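Putative secreted endoglycosylceramidase (Rhodococcus hoagii, PDB 6JYZ) probably hydrolyses O-glycosidic bonds of glycolipids as an endogalactosylceramidase of glycoside hydrolase family 5. Local coordinates at residues A101-A104 with R105-A109; A64-D67 with R68-E72. All coordinates share one frame; numbering follows the deposited sequence.

Interaction 1 of 2, residues A101-A104 with R105-A109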
# COMPACT_ATOMS: atom_id res chain seq x y z
N ALA A 101 -8.67 12.27 17.85
CA ALA A 101 -9.87 12.18 17.07
C ALA A 101 -9.57 11.63 15.66
O ALA A 101 -10.39 10.90 15.09
CB ALA A 101 -10.55 13.53 16.93
N TYR A 102 -8.40 11.98 15.12
CA TYR A 102 -8.00 11.35 13.83
C TYR A 102 -7.68 9.90 14.06
O TYR A 102 -8.11 9.01 13.26
CB TYR A 102 -6.80 12.12 13.29
CG TYR A 102 -6.32 11.58 11.94
CD1 TYR A 102 -7.12 11.71 10.83
CD2 TYR A 102 -5.07 10.96 11.81
CE1 TYR A 102 -6.73 11.24 9.56
CE2 TYR A 102 -4.66 10.52 10.55
CZ TYR A 102 -5.48 10.66 9.48
OH TYR A 102 -4.98 10.28 8.24
N VAL A 103 -7.04 9.52 15.16
CA VAL A 103 -6.81 8.12 15.50
C VAL A 103 -8.13 7.39 15.60
O VAL A 103 -8.23 6.24 15.15
CB VAL A 103 -6.01 7.95 16.80
CG1 VAL A 103 -5.91 6.47 17.15
CG2 VAL A 103 -4.61 8.55 16.61
N ALA A 104 -9.20 8.01 16.14
CA ALA A 104 -10.47 7.29 16.22
C ALA A 104 -11.03 7.07 14.83
O ALA A 104 -11.67 6.02 14.64
CB ALA A 104 -11.44 8.13 17.07
N ARG A 105 -10.80 7.94 13.85
CA ARG A 105 -11.25 7.61 12.50
C ARG A 105 -10.44 6.45 11.95
O ARG A 105 -11.01 5.57 11.25
CB ARG A 105 -11.03 8.81 11.58
CG ARG A 105 -11.91 10.02 11.95
CD ARG A 105 -11.62 11.30 11.22
NE ARG A 105 -11.90 11.14 9.80
CZ ARG A 105 -11.35 11.90 8.87
NH1 ARG A 105 -10.40 12.77 9.17
NH2 ARG A 105 -11.69 11.70 7.61
N ILE A 106 -9.14 6.38 12.21
CA ILE A 106 -8.33 5.22 11.80
C ILE A 106 -8.90 3.97 12.45
O ILE A 106 -9.06 2.91 11.80
CB ILE A 106 -6.86 5.44 12.17
CG1 ILE A 106 -6.29 6.64 11.43
CG2 ILE A 106 -6.06 4.17 11.85
CD1 ILE A 106 -4.88 7.01 11.86
N ARG A 107 -9.19 4.01 13.75
CA ARG A 107 -9.66 2.83 14.45
C ARG A 107 -11.02 2.41 13.91
O ARG A 107 -11.22 1.18 13.77
CB ARG A 107 -9.76 3.15 15.96
CG ARG A 107 -10.14 1.91 16.77
CD ARG A 107 -10.12 2.18 18.28
NE ARG A 107 -8.72 2.35 18.73
CZ ARG A 107 -8.16 3.47 19.17
NH1 ARG A 107 -8.82 4.61 19.15
NH2 ARG A 107 -6.86 3.41 19.46
N GLU A 108 -11.88 3.31 13.56
CA GLU A 108 -13.14 2.94 12.93
C GLU A 108 -12.91 2.24 11.60
O GLU A 108 -13.59 1.25 11.30
CB GLU A 108 -14.02 4.19 12.78
CG GLU A 108 -15.37 3.90 12.12
CD GLU A 108 -16.04 5.24 11.85
OE1 GLU A 108 -15.54 6.07 11.08
OE2 GLU A 108 -17.02 5.49 12.54
N ALA A 109 -11.97 2.74 10.77
CA ALA A 109 -11.65 2.05 9.52
C ALA A 109 -11.07 0.68 9.79
O ALA A 109 -11.43 -0.30 9.06
CB ALA A 109 -10.66 2.91 8.73

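Interaction 2 of 2, residues A64-D67 with R68-E72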
# COMPACT_ATOMS: atom_id res chain seq x y z
N ALA A 64 -13.02 10.56 -1.48
CA ALA A 64 -14.40 10.13 -1.39
C ALA A 64 -14.71 9.88 0.07
O ALA A 64 -13.85 9.50 0.88
CB ALA A 64 -14.53 8.83 -2.17
N PRO A 65 -15.99 9.93 0.51
CA PRO A 65 -16.35 9.47 1.85
C PRO A 65 -15.95 8.02 2.09
O PRO A 65 -15.86 7.23 1.14
CB PRO A 65 -17.90 9.57 1.88
CG PRO A 65 -18.21 10.53 0.76
CD PRO A 65 -17.17 10.25 -0.33
N LEU A 66 -15.65 7.70 3.32
CA LEU A 66 -15.20 6.36 3.65
C LEU A 66 -16.00 5.86 4.83
O LEU A 66 -16.00 6.48 5.88
CB LEU A 66 -13.70 6.36 4.03
CG LEU A 66 -13.13 5.00 4.42
CD1 LEU A 66 -13.12 4.05 3.23
CD2 LEU A 66 -11.69 5.17 4.95
N ASP A 67 -16.69 4.74 4.65
CA ASP A 67 -17.45 4.18 5.75
C ASP A 67 -17.52 2.68 5.55
O ASP A 67 -16.89 2.10 4.63
CB ASP A 67 -18.83 4.85 5.88
CG ASP A 67 -19.65 4.65 4.62
OD1 ASP A 67 -19.71 3.54 4.06
OD2 ASP A 67 -20.17 5.69 4.07
N ARG A 68 -18.35 2.01 6.36
CA ARG A 68 -18.33 0.56 6.38
C ARG A 68 -18.76 0.01 5.03
O ARG A 68 -18.32 -1.09 4.69
CB ARG A 68 -19.26 0.06 7.51
CG ARG A 68 -20.74 0.28 7.22
CD ARG A 68 -21.52 -0.52 8.27
NE ARG A 68 -22.94 -0.18 8.32
CZ ARG A 68 -23.88 -0.59 7.47
NH1 ARG A 68 -23.58 -1.37 6.44
NH2 ARG A 68 -25.15 -0.22 7.65
N THR A 69 -19.56 0.73 4.26
CA THR A 69 -20.02 0.21 2.99
C THR A 69 -18.84 0.04 2.03
O THR A 69 -18.90 -0.80 1.13
CB THR A 69 -21.12 1.07 2.35
OG1 THR A 69 -20.63 2.34 1.89
CG2 THR A 69 -22.31 1.26 3.29
N ASP A 70 -17.80 0.87 2.13
CA ASP A 70 -16.64 0.69 1.26
C ASP A 70 -15.96 -0.63 1.58
O ASP A 70 -15.54 -1.34 0.67
CB ASP A 70 -15.61 1.79 1.52
CG ASP A 70 -16.07 3.10 0.97
OD1 ASP A 70 -15.74 3.29 -0.25
OD2 ASP A 70 -16.71 3.90 1.72
N PHE A 71 -15.83 -0.96 2.87
CA PHE A 71 -15.17 -2.21 3.25
C PHE A 71 -16.04 -3.41 2.87
O PHE A 71 -15.51 -4.47 2.49
CB PHE A 71 -14.84 -2.19 4.74
CG PHE A 71 -13.81 -1.11 5.05
CD1 PHE A 71 -12.48 -1.36 4.76
CD2 PHE A 71 -14.16 0.14 5.56
CE1 PHE A 71 -11.52 -0.36 4.99
CE2 PHE A 71 -13.21 1.14 5.77
CZ PHE A 71 -11.88 0.87 5.46
N GLU A 72 -17.39 -3.28 2.89
CA GLU A 72 -18.24 -4.37 2.41
C GLU A 72 -17.99 -4.55 0.92
O GLU A 72 -17.91 -5.69 0.43
CB GLU A 72 -19.70 -3.99 2.70
CG GLU A 72 -19.97 -3.93 4.20
CD GLU A 72 -21.29 -3.23 4.60
OE1 GLU A 72 -22.04 -2.85 3.67
OE2 GLU A 72 -21.55 -3.13 5.81
O HOH W 1 -13.61 5.26 -0.49
O HOH W 2 -18.91 5.66 1.36

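Interaction 1 of 2, residues A101-A104 with R105-A109
Y102 is met by two side chains one helical turn on, R105 and I106, and its ring divides the work between them. Its CB leaves the helix with CG anti to the backbone N (chi1 -178°), which lays the ring alongside the following turn. On one edge, Y102 CD1 lies 3.8 Å from R105 NH1; that nitrogen is near the ring plane and the two planes stand 72° apart, so the geometry is neither a stack nor a cation-pi contact. The apolar contact lies on the CD2-CE2 side of the ring, Y102 CE2 to I106 CD1 at 3.8 Å, while I106 CG1 sits over one face, 4.3 Å above the plane and toward the rim. At the tip, the OH is hydrogen-bonded to L50 and to the backbone N of A87, which anchors the ring at its far end.

Beneath these side chains runs the regular i to i+4 ladder of an alpha-helix. I106 N donates to Y102 O at 3.0 Å, and R107 N to V103 O at 2.8 Å with an N-H...O angle of 158°. R107 bends at chi3 to bring NH2 to 3.9 Å from V103 CG1, and the same NH2 forms a salt bridge with E207.

The turn belongs to helix 100-115: Y102 and I106 pack on strand 81-86, and Y102 and V103 on helix 88-91.

Interaction 2 of 2, residues A64-D67 with R68-E72
D67, L66 and D70 carry this helix start, and the two aspartates form a capping box. D67 occupies the N-cap of helix 68-75. Its CG lies between the backbone N and the carbonyl carbon (chi1 60°), which swings OD1 over the first turn. There OD1 accepts twice from T69: from OG1 at 2.6 Å on its syn lone pair, and from the backbone N at 2.8 Å on its anti lone pair. Two donors on separate lone pairs of one oxygen fix the rotation of the carboxylate.

D70 supplies the other half of the box. D67 N donates to D70 OD2 at 3.0 Å with an N-H...O angle of 164°, reaching the anti side 24° out of the carboxylate plane; the T69 N bond is the D67 half. The backbone closes the turn as well, D70 N donating to D67 O at 2.9 Å from above the carbonyl plane. D70 OD1 is held by W362 NE1.

L66 supplies the apolar side. Its CD1 touches both CB and CG of D70, at 3.8 Å each, and F71 CE2 at 3.9 Å, the leucine crossing the phenylalanine side chain at about a right angle. An alanine in place of D70 would probably leave D67 N and W362 NE1 without their acceptors and open a small gap where the carboxylate carbon met L66 CD1.

Chemically, two acidic groups lie close, D67 OD1 being 3.8 Å from D70 OD2. Backbone N-H donors at the helix start, the T69 hydroxyl and a water near D67 OD2 and D70 OD2 probably offset their repulsion, and the helix N-terminus would be expected to favour both carboxylates in their charged form.

In the fold
From the N terminus, the chain leaves strand 38-47, runs through a loop and reaches interaction 2, where residues 64-67 lead straight into helix 68-75. It then passes along strand 81-86 and helix 88-91 to interaction 1, on helix 100-115. Each contact is local and spans no intervening residues, so the two stand in series and neither encloses nor crosses the other. Their centres are about 13 Å apart, and the helices meet directly: A109 O lies 3.8 Å from F71 CZ, a packing contact. Side chains of helix 68-75 thus rest on helix 100-115, itself seated on strand 81-86, consistent with the layer of helices around the parallel strands of a family 5 (beta/alpha)8 barrel.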